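Local coordinates for mitochondrial dynamics protein MID49 (Mus musculus, PDB 4WOY), which recruits the fission mediator Drp1 to the mitochondrial outer membrane and regulates its GTPase activity, promoting mitochondrial fission, at residues Val91-Ala99 against Asn297-Asn305; Val212-Leu220 against Thr254-Glu262. The protein carries 1 engineered substitution. One frame throughout, in Å; residues are numbered along the deposited sequence.

Contact 1: Val91-Ala99 against Asn297-Asn305; sequences VAAEPRCWA and NPSVNLLGN. Engineered in segment 91-99: Ala93 (natural residue Arg).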
ATOM      1  N   VAL A  91      18.735  -4.809 -16.083  1.00 43.70           N
ATOM      2  CA  VAL A  91      19.606  -5.927 -15.721  1.00 41.43           C
ATOM      3  C   VAL A  91      19.176  -6.640 -14.415  1.00 39.32           C
ATOM      4  O   VAL A  91      19.357  -7.845 -14.277  1.00 41.10           O
ATOM      5  CB  VAL A  91      21.068  -5.460 -15.631  1.00 39.62           C
ATOM      6  CG1 VAL A  91      21.610  -5.170 -17.030  1.00 40.66           C
ATOM      7  CG2 VAL A  91      21.198  -4.250 -14.719  1.00 37.58           C
ATOM      8  N   ALA A  92      18.592  -5.906 -13.473  1.00 37.43           N
ATOM      9  CA  ALA A  92      17.742  -6.519 -12.449  1.00 37.61           C
ATOM     10  C   ALA A  92      16.539  -6.827 -13.284  1.00 52.03           C
ATOM     11  O   ALA A  92      16.055  -5.951 -13.977  1.00 79.37           O
ATOM     12  CB  ALA A  92      17.409  -5.570 -11.308  1.00 35.73           C
ATOM     13  N   ALA A  93      16.043  -8.036 -13.269  1.00 43.16           N
ATOM     14  CA  ALA A  93      14.961  -8.356 -14.196  1.00 40.62           C
ATOM     15  C   ALA A  93      13.735  -8.513 -13.366  1.00 40.09           C
ATOM     16  O   ALA A  93      13.189  -9.595 -13.234  1.00 41.81           O
ATOM     17  CB  ALA A  93      15.279  -9.615 -14.993  1.00 20.00           C
ATOM     18  N   GLU A  94      13.372  -7.419 -12.717  1.00 38.06           N
ATOM     19  CA  GLU A  94      12.432  -7.427 -11.627  1.00 43.85           C
ATOM     20  C   GLU A  94      11.129  -6.795 -12.053  1.00 41.52           C
ATOM     21  O   GLU A  94      11.039  -5.568 -12.158  1.00 35.38           O
ATOM     22  CB  GLU A  94      13.037  -6.676 -10.416  1.00 35.83           C
ATOM     23  CG  GLU A  94      12.133  -6.633  -9.206  1.00 46.26           C
ATOM     24  CD  GLU A  94      11.520  -7.988  -8.876  1.00 53.90           C
ATOM     25  OE1 GLU A  94      12.243  -8.873  -8.353  1.00 64.93           O
ATOM     26  OE2 GLU A  94      10.320  -8.179  -9.165  1.00 56.26           O
ATOM     27  N   PRO A  95      10.105  -7.631 -12.290  1.00 38.50           N
ATOM     28  CA  PRO A  95       8.803  -7.093 -12.701  1.00 44.32           C
ATOM     29  C   PRO A  95       8.139  -6.197 -11.627  1.00 36.73           C
ATOM     30  O   PRO A  95       7.344  -5.340 -11.985  1.00 37.23           O
ATOM     31  CB  PRO A  95       7.983  -8.356 -12.987  1.00 40.97           C
ATOM     32  CG  PRO A  95       8.671  -9.440 -12.203  1.00 41.76           C
ATOM     33  CD  PRO A  95      10.107  -9.103 -12.218  1.00 40.77           C
ATOM     34  N   ARG A  96       8.500  -6.333 -10.355  1.00 43.22           N
ATOM     35  CA  ARG A  96       7.918  -5.479  -9.305  1.00 45.63           C
ATOM     36  C   ARG A  96       8.423  -4.043  -9.356  1.00 51.26           C
ATOM     37  O   ARG A  96       7.863  -3.176  -8.677  1.00 48.03           O
ATOM     38  CB  ARG A  96       8.215  -6.036  -7.906  1.00 40.88           C
ATOM     39  CG  ARG A  96       7.530  -7.339  -7.565  1.00 50.52           C
ATOM     40  CD  ARG A  96       8.076  -7.872  -6.254  1.00 64.91           C
ATOM     41  NE  ARG A  96       7.972  -9.330  -6.149  1.00 86.02           N
ATOM     42  CZ  ARG A  96       7.126  -9.980  -5.345  1.00 98.56           C
ATOM     43  NH1 ARG A  96       6.288  -9.311  -4.554  1.00 93.92           N
ATOM     44  NH2 ARG A  96       7.122 -11.309  -5.328  1.00104.63           N
ATOM     45  N   CYS A  97       9.469  -3.785 -10.144  1.00 55.78           N
ATOM     46  CA  CYS A  97      10.137  -2.473 -10.114  1.00 46.91           C
ATOM     47  C   CYS A  97      10.171  -1.745 -11.446  1.00 36.60           C
ATOM     48  O   CYS A  97       9.832  -2.280 -12.486  1.00 48.63           O
ATOM     49  CB  CYS A  97      11.582  -2.601  -9.619  1.00 41.11           C
ATOM     50  SG  CYS A  97      11.773  -3.307  -7.991  1.00 41.62           S
ATOM     51  N   TRP A  98      10.600  -0.497 -11.392  1.00 42.29           N
ATOM     52  CA  TRP A  98      10.696   0.352 -12.574  1.00 43.46           C
ATOM     53  C   TRP A  98      11.885   1.307 -12.429  1.00 38.23           C
ATOM     54  O   TRP A  98      12.205   1.737 -11.304  1.00 34.50           O
ATOM     55  CB  TRP A  98       9.385   1.138 -12.780  1.00 39.50           C
ATOM     56  CG  TRP A  98       8.291   0.372 -13.482  1.00 47.19           C
ATOM     57  CD1 TRP A  98       7.559  -0.694 -13.002  1.00 49.47           C
ATOM     58  CD2 TRP A  98       7.800   0.622 -14.801  1.00 47.68           C
ATOM     59  NE1 TRP A  98       6.658  -1.119 -13.948  1.00 57.35           N
ATOM     60  CE2 TRP A  98       6.780  -0.324 -15.059  1.00 52.21           C
ATOM     61  CE3 TRP A  98       8.125   1.553 -15.786  1.00 50.64           C
ATOM     62  CZ2 TRP A  98       6.087  -0.357 -16.254  1.00 60.35           C
ATOM     63  CZ3 TRP A  98       7.423   1.522 -16.985  1.00 66.77           C
ATOM     64  CH2 TRP A  98       6.415   0.577 -17.204  1.00 73.02           C
ATOM     65  N   ALA A  99      12.544   1.632 -13.544  1.00 36.00           N
ATOM     66  CA  ALA A  99      13.626   2.624 -13.504  1.00 38.12           C
ATOM     67  C   ALA A  99      13.124   3.945 -14.063  1.00 32.89           C
ATOM     68  O   ALA A  99      12.203   3.989 -14.876  1.00 31.47           O
ATOM     69  CB  ALA A  99      14.855   2.162 -14.255  1.00 30.21           C
ATOM     70  N   ASN A 297      -0.656  -6.644 -13.124  1.00 55.04           N
ATOM     71  CA  ASN A 297       0.721  -6.929 -13.504  1.00 57.55           C
ATOM     72  C   ASN A 297       1.042  -8.398 -13.259  1.00 61.01           C
ATOM     73  O   ASN A 297       1.748  -8.735 -12.294  1.00 54.81           O
ATOM     74  CB  ASN A 297       1.696  -6.054 -12.724  1.00 51.71           C
ATOM     75  CG  ASN A 297       3.120  -6.189 -13.220  1.00 54.29           C
ATOM     76  OD1 ASN A 297       3.362  -6.813 -14.251  1.00 62.58           O
ATOM     77  ND2 ASN A 297       4.068  -5.607 -12.496  1.00 57.06           N
ATOM     78  N   PRO A 298       0.558  -9.272 -14.154  1.00 58.74           N
ATOM     79  CA  PRO A 298       0.587 -10.734 -13.993  1.00 56.47           C
ATOM     80  C   PRO A 298       1.983 -11.357 -13.892  1.00 56.24           C
ATOM     81  O   PRO A 298       2.116 -12.482 -13.393  1.00 56.54           O
ATOM     82  CB  PRO A 298      -0.143 -11.227 -15.245  1.00 52.61           C
ATOM     83  CG  PRO A 298      -1.078 -10.101 -15.575  1.00 51.80           C
ATOM     84  CD  PRO A 298      -0.294  -8.861 -15.285  1.00 49.03           C
ATOM     85  N   SER A 299       3.002 -10.667 -14.390  1.00 53.75           N
ATOM     86  CA  SER A 299       4.359 -11.152 -14.255  1.00 56.89           C
ATOM     87  C   SER A 299       4.811 -11.101 -12.796  1.00 54.57           C
ATOM     88  O   SER A 299       5.733 -11.821 -12.422  1.00 53.97           O
ATOM     89  CB  SER A 299       5.316 -10.397 -15.187  1.00 59.87           C
ATOM     90  OG  SER A 299       5.238  -9.007 -15.013  1.00 77.14           O
ATOM     91  N   VAL A 300       4.208 -10.265 -11.952  1.00 53.54           N
ATOM     92  CA  VAL A 300       4.636 -10.357 -10.557  1.00 58.15           C
ATOM     93  C   VAL A 300       3.804 -11.417  -9.818  1.00 51.32           C
ATOM     94  O   VAL A 300       2.567 -11.415  -9.802  1.00 48.95           O
ATOM     95  CB  VAL A 300       4.621  -8.977  -9.785  1.00 58.51           C
ATOM     96  CG1 VAL A 300       5.408  -7.928 -10.528  1.00 58.50           C
ATOM     97  CG2 VAL A 300       3.277  -8.485  -9.554  1.00 63.82           C
ATOM     98  N   ASN A 301       4.534 -12.336  -9.202  1.00 51.44           N
ATOM     99  CA  ASN A 301       3.952 -13.410  -8.430  1.00 45.65           C
ATOM    100  C   ASN A 301       4.028 -13.049  -6.939  1.00 52.64           C
ATOM    101  O   ASN A 301       5.111 -13.012  -6.346  1.00 51.19           O
ATOM    102  CB  ASN A 301       4.683 -14.714  -8.743  1.00 47.51           C
ATOM    103  CG  ASN A 301       4.222 -15.864  -7.886  1.00 51.03           C
ATOM    104  OD1 ASN A 301       3.206 -15.773  -7.176  1.00 47.13           O
ATOM    105  ND2 ASN A 301       4.956 -16.973  -7.955  1.00 49.02           N
ATOM    106  N   LEU A 302       2.878 -12.762  -6.340  1.00 52.14           N
ATOM    107  CA  LEU A 302       2.873 -12.282  -4.959  1.00 53.20           C
ATOM    108  C   LEU A 302       3.281 -13.365  -3.964  1.00 54.57           C
ATOM    109  O   LEU A 302       3.497 -13.081  -2.789  1.00 58.26           O
ATOM    110  CB  LEU A 302       1.506 -11.696  -4.597  1.00 53.19           C
ATOM    111  CG  LEU A 302       1.255 -10.314  -5.219  1.00 49.47           C
ATOM    112  CD1 LEU A 302       0.133  -9.613  -4.509  1.00 52.52           C
ATOM    113  CD2 LEU A 302       2.502  -9.440  -5.179  1.00 47.12           C
ATOM    114  N   LEU A 303       3.383 -14.602  -4.442  1.00 55.10           N
ATOM    115  CA  LEU A 303       3.856 -15.711  -3.615  1.00 49.79           C
ATOM    116  C   LEU A 303       5.278 -16.117  -3.934  1.00 53.27           C
ATOM    117  O   LEU A 303       5.771 -17.103  -3.399  1.00 62.34           O
ATOM    118  CB  LEU A 303       2.957 -16.937  -3.769  1.00 48.75           C
ATOM    119  CG  LEU A 303       1.523 -16.905  -3.273  1.00 41.38           C
ATOM    120  CD1 LEU A 303       0.956 -18.283  -3.481  1.00 45.59           C
ATOM    121  CD2 LEU A 303       1.446 -16.438  -1.803  1.00 41.42           C
ATOM    122  N   GLY A 304       5.921 -15.370  -4.822  1.00 52.07           N
ATOM    123  CA  GLY A 304       7.240 -15.720  -5.333  1.00 58.79           C
ATOM    124  C   GLY A 304       8.345 -15.795  -4.301  1.00 61.39           C
ATOM    125  O   GLY A 304       9.224 -16.653  -4.376  1.00 68.68           O
ATOM    126  N   ASN A 305       8.303 -14.877  -3.344  1.00 60.33           N
ATOM    127  CA  ASN A 305       9.318 -14.790  -2.317  1.00 63.85           C
ATOM    128  C   ASN A 305       8.920 -15.569  -1.063  1.00 68.47           C
ATOM    129  O   ASN A 305       9.538 -15.414  -0.015  1.00 75.85           O
ATOM    130  CB  ASN A 305       9.598 -13.323  -1.967  1.00 71.35           C
ATOM    131  CG  ASN A 305       8.359 -12.592  -1.446  1.00 82.92           C
ATOM    132  OD1 ASN A 305       7.219 -13.016  -1.687  1.00 86.66           O
ATOM    133  ND2 ASN A 305       8.579 -11.481  -0.734  1.00 82.45           N
TER

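Contact 2: Val212-Leu220 against Thr254-Glu262; sequences VETARLRAL and TQVVLHLGE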
ATOM      1  N   VAL A 212      -5.024   1.930  -8.755  1.00 43.96           N
ATOM      2  CA  VAL A 212      -5.729   1.276  -9.856  1.00 44.76           C
ATOM      3  C   VAL A 212      -6.682   0.205  -9.342  1.00 46.52           C
ATOM      4  O   VAL A 212      -7.816   0.100  -9.804  1.00 52.19           O
ATOM      5  CB  VAL A 212      -4.742   0.629 -10.842  1.00 44.05           C
ATOM      6  CG1 VAL A 212      -5.497  -0.082 -11.947  1.00 45.39           C
ATOM      7  CG2 VAL A 212      -3.800   1.667 -11.409  1.00 43.18           C
ATOM      8  N   GLU A 213      -6.195  -0.584  -8.383  1.00 48.92           N
ATOM      9  CA  GLU A 213      -6.948  -1.679  -7.778  1.00 47.54           C
ATOM     10  C   GLU A 213      -8.174  -1.179  -7.031  1.00 47.17           C
ATOM     11  O   GLU A 213      -9.260  -1.741  -7.166  1.00 48.38           O
ATOM     12  CB  GLU A 213      -6.058  -2.499  -6.831  1.00 45.72           C
ATOM     13  CG  GLU A 213      -4.917  -3.210  -7.536  1.00 45.21           C
ATOM     14  CD  GLU A 213      -3.846  -3.745  -6.588  1.00 44.97           C
ATOM     15  OE1 GLU A 213      -3.709  -3.227  -5.462  1.00 44.83           O
ATOM     16  OE2 GLU A 213      -3.115  -4.667  -6.997  1.00 45.26           O
ATOM     17  N   THR A 214      -8.015  -0.137  -6.229  1.00 46.95           N
ATOM     18  CA  THR A 214      -9.165   0.321  -5.456  1.00 57.36           C
ATOM     19  C   THR A 214     -10.168   1.037  -6.362  1.00 51.97           C
ATOM     20  O   THR A 214     -11.359   0.987  -6.099  1.00 53.59           O
ATOM     21  CB  THR A 214      -8.770   1.224  -4.264  1.00 56.33           C
ATOM     22  OG1 THR A 214      -8.437   2.532  -4.722  1.00 62.31           O
ATOM     23  CG2 THR A 214      -7.590   0.624  -3.504  1.00 47.35           C
ATOM     24  N   ALA A 215      -9.706   1.676  -7.435  1.00 49.02           N
ATOM     25  CA  ALA A 215     -10.645   2.279  -8.385  1.00 52.46           C
ATOM     26  C   ALA A 215     -11.484   1.202  -9.066  1.00 52.10           C
ATOM     27  O   ALA A 215     -12.687   1.391  -9.293  1.00 56.06           O
ATOM     28  CB  ALA A 215      -9.924   3.108  -9.415  1.00 50.05           C
ATOM     29  N   ARG A 216     -10.847   0.077  -9.377  1.00 50.60           N
ATOM     30  CA  ARG A 216     -11.525  -1.030 -10.035  1.00 51.81           C
ATOM     31  C   ARG A 216     -12.584  -1.665  -9.111  1.00 54.88           C
ATOM     32  O   ARG A 216     -13.720  -1.906  -9.511  1.00 54.67           O
ATOM     33  CB  ARG A 216     -10.500  -2.078 -10.477  1.00 50.90           C
ATOM     34  CG  ARG A 216     -11.086  -3.244 -11.257  1.00 52.56           C
ATOM     35  CD  ARG A 216     -11.930  -2.740 -12.419  1.00 55.63           C
ATOM     36  NE  ARG A 216     -12.448  -3.821 -13.251  1.00 67.62           N
ATOM     37  CZ  ARG A 216     -13.447  -3.684 -14.128  1.00 75.74           C
ATOM     38  NH1 ARG A 216     -14.048  -2.508 -14.290  1.00 77.74           N
ATOM     39  NH2 ARG A 216     -13.846  -4.725 -14.851  1.00 76.43           N
ATOM     40  N   LEU A 217     -12.196  -1.905  -7.865  1.00 51.88           N
ATOM     41  CA  LEU A 217     -13.081  -2.493  -6.880  1.00 52.83           C
ATOM     42  C   LEU A 217     -14.256  -1.576  -6.575  1.00 54.23           C
ATOM     43  O   LEU A 217     -15.385  -2.041  -6.429  1.00 55.76           O
ATOM     44  CB  LEU A 217     -12.314  -2.803  -5.593  1.00 51.78           C
ATOM     45  CG  LEU A 217     -11.426  -4.026  -5.769  1.00 51.18           C
ATOM     46  CD1 LEU A 217     -10.596  -4.272  -4.539  1.00 50.47           C
ATOM     47  CD2 LEU A 217     -12.278  -5.241  -6.134  1.00 52.69           C
ATOM     48  N   ARG A 218     -13.978  -0.282  -6.453  1.00 53.97           N
ATOM     49  CA  ARG A 218     -15.021   0.701  -6.265  1.00 55.72           C
ATOM     50  C   ARG A 218     -15.928   0.732  -7.490  1.00 57.55           C
ATOM     51  O   ARG A 218     -17.141   0.785  -7.362  1.00 59.55           O
ATOM     52  CB  ARG A 218     -14.433   2.084  -6.008  1.00 61.78           C
ATOM     53  CG  ARG A 218     -15.498   3.180  -5.990  1.00 77.88           C
ATOM     54  CD  ARG A 218     -14.994   4.490  -5.417  1.00 90.49           C
ATOM     55  NE  ARG A 218     -14.340   4.321  -4.123  1.00 98.72           N
ATOM     56  CZ  ARG A 218     -13.031   4.455  -3.927  1.00100.89           C
ATOM     57  NH1 ARG A 218     -12.234   4.763  -4.948  1.00 97.49           N
ATOM     58  NH2 ARG A 218     -12.524   4.284  -2.710  1.00102.49           N
ATOM     59  N   ALA A 219     -15.330   0.658  -8.675  1.00 57.13           N
ATOM     60  CA  ALA A 219     -16.102   0.694  -9.919  1.00 59.18           C
ATOM     61  C   ALA A 219     -17.065  -0.477 -10.008  1.00 63.41           C
ATOM     62  O   ALA A 219     -18.240  -0.309 -10.358  1.00 64.58           O
ATOM     63  CB  ALA A 219     -15.191   0.694 -11.096  1.00 58.49           C
ATOM     64  N   LEU A 220     -16.556  -1.662  -9.688  1.00 61.97           N
ATOM     65  CA  LEU A 220     -17.352  -2.878  -9.728  1.00 65.67           C
ATOM     66  C   LEU A 220     -18.495  -2.870  -8.722  1.00 63.40           C
ATOM     67  O   LEU A 220     -19.605  -3.271  -9.045  1.00 69.13           O
ATOM     68  CB  LEU A 220     -16.469  -4.103  -9.474  1.00 61.30           C
ATOM     69  CG  LEU A 220     -15.470  -4.489 -10.558  1.00 59.26           C
ATOM     70  CD1 LEU A 220     -14.478  -5.520 -10.036  1.00 57.49           C
ATOM     71  CD2 LEU A 220     -16.217  -5.015 -11.763  1.00 61.22           C
ATOM     72  N   THR A 254      -6.114  -8.621  -2.304  1.00 46.05           N
ATOM     73  CA  THR A 254      -6.682  -7.818  -3.382  1.00 43.68           C
ATOM     74  C   THR A 254      -6.774  -8.633  -4.663  1.00 49.18           C
ATOM     75  O   THR A 254      -7.770  -8.596  -5.399  1.00 51.69           O
ATOM     76  CB  THR A 254      -5.830  -6.573  -3.638  1.00 47.33           C
ATOM     77  OG1 THR A 254      -5.923  -5.699  -2.506  1.00 47.14           O
ATOM     78  CG2 THR A 254      -6.260  -5.844  -4.940  1.00 47.27           C
ATOM     79  N   GLN A 255      -5.707  -9.377  -4.919  1.00 51.60           N
ATOM     80  CA  GLN A 255      -5.608 -10.192  -6.119  1.00 54.63           C
ATOM     81  C   GLN A 255      -6.714 -11.241  -6.128  1.00 52.35           C
ATOM     82  O   GLN A 255      -7.299 -11.547  -7.173  1.00 45.60           O
ATOM     83  CB  GLN A 255      -4.226 -10.851  -6.182  1.00 51.52           C
ATOM     84  CG  GLN A 255      -3.143 -10.049  -6.881  1.00 50.93           C
ATOM     85  CD  GLN A 255      -3.386  -8.558  -6.924  1.00 51.22           C
ATOM     86  OE1 GLN A 255      -4.019  -8.057  -7.843  1.00 53.49           O
ATOM     87  NE2 GLN A 255      -2.846  -7.838  -5.959  1.00 50.16           N
ATOM     88  N   VAL A 256      -6.980 -11.788  -4.942  1.00 50.96           N
ATOM     89  CA  VAL A 256      -8.023 -12.788  -4.772  1.00 46.21           C
ATOM     90  C   VAL A 256      -9.364 -12.195  -5.098  1.00 42.57           C
ATOM     91  O   VAL A 256     -10.144 -12.807  -5.808  1.00 37.17           O
ATOM     92  CB  VAL A 256      -8.087 -13.342  -3.353  1.00 46.12           C
ATOM     93  CG1 VAL A 256      -9.229 -14.338  -3.270  1.00 49.87           C
ATOM     94  CG2 VAL A 256      -6.760 -14.013  -2.972  1.00 42.84           C
ATOM     95  N   VAL A 257      -9.646 -11.012  -4.558  1.00 40.08           N
ATOM     96  CA  VAL A 257     -10.950 -10.383  -4.771  1.00 47.54           C
ATOM     97  C   VAL A 257     -11.108  -9.841  -6.197  1.00 53.66           C
ATOM     98  O   VAL A 257     -12.205  -9.858  -6.751  1.00 57.05           O
ATOM     99  CB  VAL A 257     -11.204  -9.270  -3.742  1.00 50.40           C
ATOM    100  CG1 VAL A 257     -12.536  -8.523  -4.057  1.00 42.75           C
ATOM    101  CG2 VAL A 257     -11.238  -9.881  -2.344  1.00 42.54           C
ATOM    102  N   LEU A 258     -10.019  -9.385  -6.807  1.00 52.23           N
ATOM    103  CA  LEU A 258     -10.093  -8.996  -8.213  1.00 48.57           C
ATOM    104  C   LEU A 258     -10.424 -10.203  -9.091  1.00 42.14           C
ATOM    105  O   LEU A 258     -11.184 -10.091 -10.030  1.00 45.81           O
ATOM    106  CB  LEU A 258      -8.792  -8.332  -8.673  1.00 48.24           C
ATOM    107  CG  LEU A 258      -8.690  -6.871  -8.205  1.00 47.56           C
ATOM    108  CD1 LEU A 258      -7.318  -6.281  -8.449  1.00 42.36           C
ATOM    109  CD2 LEU A 258      -9.769  -6.014  -8.871  1.00 52.62           C
ATOM    110  N   HIS A 259      -9.860 -11.359  -8.775  1.00 44.45           N
ATOM    111  CA  HIS A 259     -10.115 -12.561  -9.548  1.00 48.89           C
ATOM    112  C   HIS A 259     -11.574 -12.996  -9.466  1.00 54.04           C
ATOM    113  O   HIS A 259     -12.214 -13.231 -10.487  1.00 48.37           O
ATOM    114  CB  HIS A 259      -9.203 -13.693  -9.075  1.00 56.75           C
ATOM    115  CG  HIS A 259      -9.354 -14.958  -9.860  1.00 62.63           C
ATOM    116  ND1 HIS A 259     -10.189 -15.985  -9.470  1.00 63.79           N
ATOM    117  CD2 HIS A 259      -8.784 -15.359 -11.021  1.00 64.60           C
ATOM    118  CE1 HIS A 259     -10.122 -16.964 -10.352  1.00 60.93           C
ATOM    119  NE2 HIS A 259      -9.273 -16.612 -11.300  1.00 63.93           N
ATOM    120  N   LEU A 260     -12.103 -13.098  -8.252  1.00 64.55           N
ATOM    121  CA  LEU A 260     -13.503 -13.475  -8.071  1.00 65.64           C
ATOM    122  C   LEU A 260     -14.388 -12.321  -8.500  1.00 74.06           C
ATOM    123  O   LEU A 260     -15.363 -12.521  -9.223  1.00 79.19           O
ATOM    124  CB  LEU A 260     -13.809 -13.828  -6.610  1.00 57.37           C
ATOM    125  CG  LEU A 260     -12.926 -14.818  -5.852  1.00 54.05           C
ATOM    126  CD1 LEU A 260     -13.517 -15.137  -4.500  1.00 53.47           C
ATOM    127  CD2 LEU A 260     -12.749 -16.078  -6.648  1.00 61.51           C
ATOM    128  N   GLY A 261     -13.999 -11.112  -8.086  1.00 71.65           N
ATOM    129  CA  GLY A 261     -14.792  -9.915  -8.320  1.00 77.69           C
ATOM    130  C   GLY A 261     -14.998  -9.582  -9.780  1.00 88.01           C
ATOM    131  O   GLY A 261     -16.044  -9.024 -10.147  1.00 59.52           O
ATOM    132  N   GLU A 262     -14.030  -9.970 -10.613  1.00116.28           N
ATOM    133  CA  GLU A 262     -14.116  -9.768 -12.055  1.00124.06           C
ATOM    134  C   GLU A 262     -14.987 -10.840 -12.657  1.00127.83           C
ATOM    135  O   GLU A 262     -14.599 -11.473 -13.630  1.00137.21           O
ATOM    136  CB  GLU A 262     -12.736  -9.790 -12.738  1.00133.91           C
ATOM    137  CG  GLU A 262     -11.796  -8.601 -12.484  1.00139.38           C
ATOM    138  CD  GLU A 262     -12.186  -7.346 -13.241  1.00140.72           C
ATOM    139  OE1 GLU A 262     -12.865  -7.467 -14.280  1.00141.72           O
ATOM    140  OE2 GLU A 262     -11.794  -6.242 -12.806  1.00140.94           O
TER
HETATM  141  O   HOH W   1      -3.162  -6.068  -9.126  1.00 41.25           O

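Contact 1: Val91-Ala99 against Asn297-Asn305
Two type I beta turns meet here, Glu94 to Cys97 and Asn297 to Val300, their backbones nearest at Pro95 and Val300, with CA atoms 5.7 Å apart. The contact links the nucleotidyltransferase-like part of MID49, where the first turn leads into the sheet strand 97-102, to the Mab-21-like helical part that carries the second. Val300 provides the apolar centre: its CG1 lies 3.6 Å from Pro95 CB, the two side chains running past each other in opposite directions, and 3.7 Å from Arg96 CG. The hydroxyl of Ser299 comes up against Pro95 CB and bonds back to Asn297 OD1. With CG anti to the backbone N (chi1 -172°), Asn297 points its amide at the first turn; ND2, hydrogen-bonded to Gln207 OE1, also makes a weak, bent bond of 3.3 Å to Pro95 O. Within its own turn Glu94 OE2 accepts from Arg96 N through its anti lone pair. Arg96 itself runs extended from CG to NE past Val300, carrying NH1 to Leu302 CD2. Its NH2 ends 2.8 Å from Asn301 O, too poorly angled for a hydrogen bond, and that same carbonyl oxygen accepts from Gly304 N within its own turn.

Contact 2: Val212-Leu220 against Thr254-Glu262
Helix segments 212-220 and 254-261 run in the same general direction, their axes 37° apart and 10.9 Å from each other at closest approach, with Glu213 beside Thr254, Leu217 beside Leu258 and Leu220 beside Gly261. The chemistry changes along the interface. In the middle the packing is apolar: Leu217 CD2 sits 3.8 Å from Leu258 CD2 and also touches Val257 CG1, while Leu258 CD2 rests against the aliphatic CG of Arg216. At one end Thr254 CG2 presses on the carboxylate carbon of Glu213, 3.6 Å from CD, the side chains crossing at about a right angle. Glu213 OE2 takes a weak hydrogen bond from Gln255 NE2. His295 N bonds to Gln255 OE1, which probably limits the rotation of the amide.

At the other end Arg216 and Glu262 form a bidentate, side-on salt bridge. NE gives to OE2 at 2.5 Å and NH2 to OE1 at 3.0 Å, each carboxylate oxygen accepting through its syn lone pair, with the planes only 23° apart; Glu262 is poorly ordered, however, so the very short distance is doubtful. The bend of Arg216 at chi2 (52°) brings the guanidinium to this carboxylate, and Leu220 CD2 covers one face of the guanidinium, 3.8 Å above its centre. Leu220 CD1 meanwhile approaches Gly261 O, which accepts from Arg228 of helix 228-241. The whole is near-parallel helix packing, a short apolar centre of Leu217, Val257 and Leu258 between polar ends, by which helix 210-224, following sheet strand 205-208, meets helix 250-261 of the Mab-21-like helical part, with helix 228-241 touching both.

Overall arrangement
Within this predicted cytoplasmic part of the membrane-anchored protein, the two contacts illustrate how burial and chemistry go together. Contact 2 is buried and pairs helix 210-224 with helix 250-261 through a hydrophobic centre bounded by a charged pair and a weakly bonded carboxylate-amide pair. Contact 1 is only partly buried and brings together turns with one small apolar centre and a weak hydrogen bond. Their centres are about 20 Å apart, yet they touch: Leu302 CD1 packs on Gln255 NE2 at 3.8 Å. Along the chain, both segments of contact 2 fall between those of contact 1, so the outer turn-to-turn junction spans the sequence that forms the helical interface.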